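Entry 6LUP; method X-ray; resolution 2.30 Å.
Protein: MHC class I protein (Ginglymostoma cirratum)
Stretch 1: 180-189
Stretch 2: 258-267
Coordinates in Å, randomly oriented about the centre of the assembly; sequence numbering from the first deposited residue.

Stretch 1 (180-189) VKPSVTFTSV
Stretch 2 (258-267) GLGQQLVVFY

Residues 180-189 enter as an extended segment and become a β-strand from Ser183 to Val189, with phi between -72° and -146° and psi between 99° and 172°. Val180, Lys181 and Pro182 lead into it with phi/psi of -116/131°, -67/149° and -69/142°. The second stretch begins less regularly. Gly258 and Leu259 adopt -93/-7° and -92/-50°, Gly260 turns the chain at 75/-2°, a positive phi that favours glycine, and Gln261 and Gln262 (-157/139° and -58/132°) extend it into the strand. That strand runs from Leu263 (-106/124°) through Val264 (-115/143°) and Val265 (-138/129°) to Phe266 (-96/160°). The N-to-C directions of the two strands differ by 26°, with a signed crossing angle of -26°, and their axes approach to 7.3 Å. No hydrogen bond joins the stretches; the contact, made by side chains packing on one another and on main chain, buries 533 Å² summed over both sides.

The backbones come closest at the beginning, where Lys181 CA lies 4.4 Å from Gly258 CA; at the other end, Phe186 CA and Tyr267 CA are 5.9 Å apart. The absence of a side chain at Gly258 permits the first approach, since an ideal CB there would lie 3.1 Å from both Val180 C and Lys181 N. Lys181 directs its CA-to-CB bond toward the second stretch, placing CB 3.5 Å from Gly258 O and 3.8 Å from Leu259 CD2. Its chain (chi1 70°, then t, t, p) leads away, leaving the amine free of this contact. Leu259, in the m,t rotamer, brings CG to 4.0 Å from CD of Pro182, whose ring has C-gamma endo pucker.

Along the strands, alternate residues of the first stretch face the second: Val184 and Phe186 point toward it, whereas Ser183, Thr185 and Thr187 point away. Leu263 and Val265 reciprocate, while Val264 and Phe266 turn away. Val184, with chi1 in m, uses CG2 to meet Leu263 CD2 at 3.4 Å, a close apolar contact, and Val265 CG1 at 3.8 Å. Leu263 has chi1 in t and chi2 off-rotamer at 134°; Val265 has chi1 in p.

Phe186 is buried and loses 89 Å² to the partner stretch, the largest such area of any residue here. Its chi1 of -158° (t) and chi2 of 27° set CB 3.8 Å from Val265 CG2 and carry CD2 to 3.4 Å from Val265 O. The same atom, Phe186 CD2, also lies 4.2 Å from both Phe266 C and Tyr267 N. Thus one aromatic side chain packs against both a valine methyl and the main chain that follows it.

Tyr267 closes the interface. With chi1 at 170° (t) and chi2 at 72°, its side chain comes nearer to the first stretch, and the ring presents its edge to the backbone: CE1 is 3.6 Å from Ser188 N and 4.4 Å from Thr187 C. Ser188, chi1 73° (p), places OG 3.8 Å from Tyr267 OH, and that serine hydroxyl is hydrogen-bonded elsewhere in the structure.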

# COMPACT_ATOMS: atom_id res chain seq x y z
N VAL A 180 -9.33 -12.88 6.53
CA VAL A 180 -9.99 -13.84 5.64
C VAL A 180 -8.94 -14.76 5.02
O VAL A 180 -7.91 -14.31 4.51
CB VAL A 180 -10.89 -13.17 4.57
CG1 VAL A 180 -10.20 -11.98 3.91
CG2 VAL A 180 -11.34 -14.18 3.52
N LYS A 181 -9.22 -16.06 5.09
CA LYS A 181 -8.29 -17.09 4.64
C LYS A 181 -8.09 -17.07 3.12
O LYS A 181 -9.00 -16.68 2.38
CB LYS A 181 -8.74 -18.49 5.11
CG LYS A 181 -9.99 -19.05 4.44
CD LYS A 181 -10.40 -20.35 5.11
CE LYS A 181 -11.81 -20.78 4.73
NZ LYS A 181 -11.89 -21.44 3.39
N PRO A 182 -6.89 -17.46 2.67
CA PRO A 182 -6.64 -17.65 1.24
C PRO A 182 -7.40 -18.86 0.70
O PRO A 182 -7.54 -19.87 1.40
CB PRO A 182 -5.13 -17.92 1.17
CG PRO A 182 -4.76 -18.41 2.53
CD PRO A 182 -5.66 -17.67 3.47
N SER A 183 -7.91 -18.74 -0.52
CA SER A 183 -8.33 -19.91 -1.28
C SER A 183 -7.13 -20.29 -2.13
O SER A 183 -6.61 -19.47 -2.89
CB SER A 183 -9.56 -19.61 -2.13
OG SER A 183 -9.21 -18.93 -3.33
N VAL A 184 -6.66 -21.53 -1.98
CA VAL A 184 -5.40 -21.94 -2.62
C VAL A 184 -5.59 -23.01 -3.70
O VAL A 184 -6.42 -23.91 -3.59
CB VAL A 184 -4.33 -22.40 -1.59
CG1 VAL A 184 -4.20 -21.40 -0.45
CG2 VAL A 184 -4.66 -23.78 -1.04
N THR A 185 -4.79 -22.87 -4.76
CA THR A 185 -4.76 -23.81 -5.87
C THR A 185 -3.34 -24.32 -6.03
O THR A 185 -2.38 -23.57 -5.85
CB THR A 185 -5.25 -23.12 -7.16
OG1 THR A 185 -6.67 -23.02 -7.14
CG2 THR A 185 -4.83 -23.89 -8.41
N PHE A 186 -3.21 -25.61 -6.34
CA PHE A 186 -1.91 -26.20 -6.63
C PHE A 186 -2.03 -27.12 -7.85
O PHE A 186 -2.48 -28.26 -7.75
CB PHE A 186 -1.37 -26.96 -5.41
CG PHE A 186 0.12 -27.16 -5.41
CD1 PHE A 186 0.96 -26.28 -6.09
CD2 PHE A 186 0.69 -28.22 -4.71
CE1 PHE A 186 2.34 -26.46 -6.08
CE2 PHE A 186 2.06 -28.40 -4.69
CZ PHE A 186 2.89 -27.53 -5.38
N THR A 187 -1.62 -26.59 -9.00
CA THR A 187 -1.81 -27.26 -10.29
C THR A 187 -0.58 -27.16 -11.19
O THR A 187 0.23 -26.24 -11.05
CB THR A 187 -3.01 -26.67 -11.07
OG1 THR A 187 -2.86 -25.24 -11.15
CG2 THR A 187 -4.33 -27.01 -10.40
N SER A 188 -0.47 -28.11 -12.12
CA SER A 188 0.52 -28.03 -13.18
C SER A 188 0.08 -26.95 -14.16
O SER A 188 -1.11 -26.82 -14.46
CB SER A 188 0.66 -29.37 -13.91
OG SER A 188 -0.47 -29.64 -14.73
N VAL A 189 1.04 -26.17 -14.64
CA VAL A 189 0.75 -25.03 -15.52
C VAL A 189 1.85 -24.83 -16.56
O VAL A 189 2.90 -25.48 -16.49
CB VAL A 189 0.52 -23.73 -14.70
CG1 VAL A 189 -0.79 -23.79 -13.90
CG2 VAL A 189 1.71 -23.44 -13.80
N GLY A 258 -5.42 -16.02 9.01
CA GLY A 258 -6.82 -16.30 8.74
C GLY A 258 -7.07 -17.80 8.68
O GLY A 258 -8.22 -18.23 8.60
N LEU A 259 -6.00 -18.59 8.72
CA LEU A 259 -6.12 -20.05 8.69
C LEU A 259 -6.19 -20.64 10.09
O LEU A 259 -7.07 -21.46 10.38
CB LEU A 259 -4.97 -20.67 7.90
CG LEU A 259 -4.94 -20.37 6.40
CD1 LEU A 259 -3.56 -20.68 5.82
CD2 LEU A 259 -6.03 -21.12 5.65
N GLY A 260 -5.27 -20.24 10.96
CA GLY A 260 -5.27 -20.70 12.35
C GLY A 260 -4.79 -22.12 12.52
O GLY A 260 -4.72 -22.64 13.63
N GLN A 261 -4.48 -22.75 11.39
CA GLN A 261 -3.85 -24.06 11.34
C GLN A 261 -3.18 -24.14 9.99
O GLN A 261 -3.74 -23.68 8.98
CB GLN A 261 -4.89 -25.17 11.49
CG GLN A 261 -4.32 -26.48 12.03
CD GLN A 261 -4.04 -26.43 13.52
OE1 GLN A 261 -4.90 -26.06 14.32
NE2 GLN A 261 -2.83 -26.83 13.91
N GLN A 262 -1.98 -24.70 9.96
CA GLN A 262 -1.21 -24.78 8.73
C GLN A 262 -2.00 -25.52 7.65
O GLN A 262 -2.57 -26.59 7.91
CB GLN A 262 0.12 -25.48 8.99
CG GLN A 262 1.27 -24.94 8.16
CD GLN A 262 2.61 -25.48 8.61
OE1 GLN A 262 3.48 -24.71 9.02
NE2 GLN A 262 2.78 -26.79 8.54
N LEU A 263 -2.06 -24.94 6.46
CA LEU A 263 -2.81 -25.55 5.37
C LEU A 263 -1.89 -26.18 4.31
O LEU A 263 -1.01 -25.52 3.76
CB LEU A 263 -3.77 -24.53 4.74
CG LEU A 263 -4.59 -24.98 3.54
CD1 LEU A 263 -6.05 -24.58 3.67
CD2 LEU A 263 -3.99 -24.42 2.26
N VAL A 264 -2.11 -27.47 4.05
CA VAL A 264 -1.36 -28.21 3.04
C VAL A 264 -2.27 -28.65 1.89
O VAL A 264 -3.42 -29.01 2.10
CB VAL A 264 -0.60 -29.43 3.61
CG1 VAL A 264 0.66 -28.99 4.33
CG2 VAL A 264 -1.48 -30.25 4.54
N VAL A 265 -1.73 -28.60 0.68
CA VAL A 265 -2.45 -29.02 -0.52
C VAL A 265 -1.54 -29.83 -1.44
O VAL A 265 -0.43 -29.40 -1.76
CB VAL A 265 -3.10 -27.81 -1.25
CG1 VAL A 265 -2.14 -26.64 -1.33
CG2 VAL A 265 -3.62 -28.20 -2.63
N PHE A 266 -2.00 -31.01 -1.86
CA PHE A 266 -1.23 -31.90 -2.74
C PHE A 266 -1.62 -31.72 -4.20
O PHE A 266 -2.70 -31.20 -4.50
CB PHE A 266 -1.40 -33.36 -2.31
CG PHE A 266 -1.02 -33.62 -0.88
CD1 PHE A 266 0.31 -33.65 -0.49
CD2 PHE A 266 -2.01 -33.83 0.08
CE1 PHE A 266 0.66 -33.88 0.83
CE2 PHE A 266 -1.66 -34.06 1.41
CZ PHE A 266 -0.33 -34.09 1.78
N TYR A 267 -0.74 -32.14 -5.12
CA TYR A 267 -1.00 -32.00 -6.55
C TYR A 267 -2.29 -32.73 -6.99
O TYR A 267 -2.36 -33.96 -6.99
CB TYR A 267 0.19 -32.46 -7.39
CG TYR A 267 -0.15 -32.56 -8.86
CD1 TYR A 267 -0.35 -31.41 -9.63
CD2 TYR A 267 -0.31 -33.81 -9.48
CE1 TYR A 267 -0.68 -31.51 -10.98
CE2 TYR A 267 -0.64 -33.91 -10.82
CZ TYR A 267 -0.82 -32.75 -11.56
OH TYR A 267 -1.15 -32.85 -12.89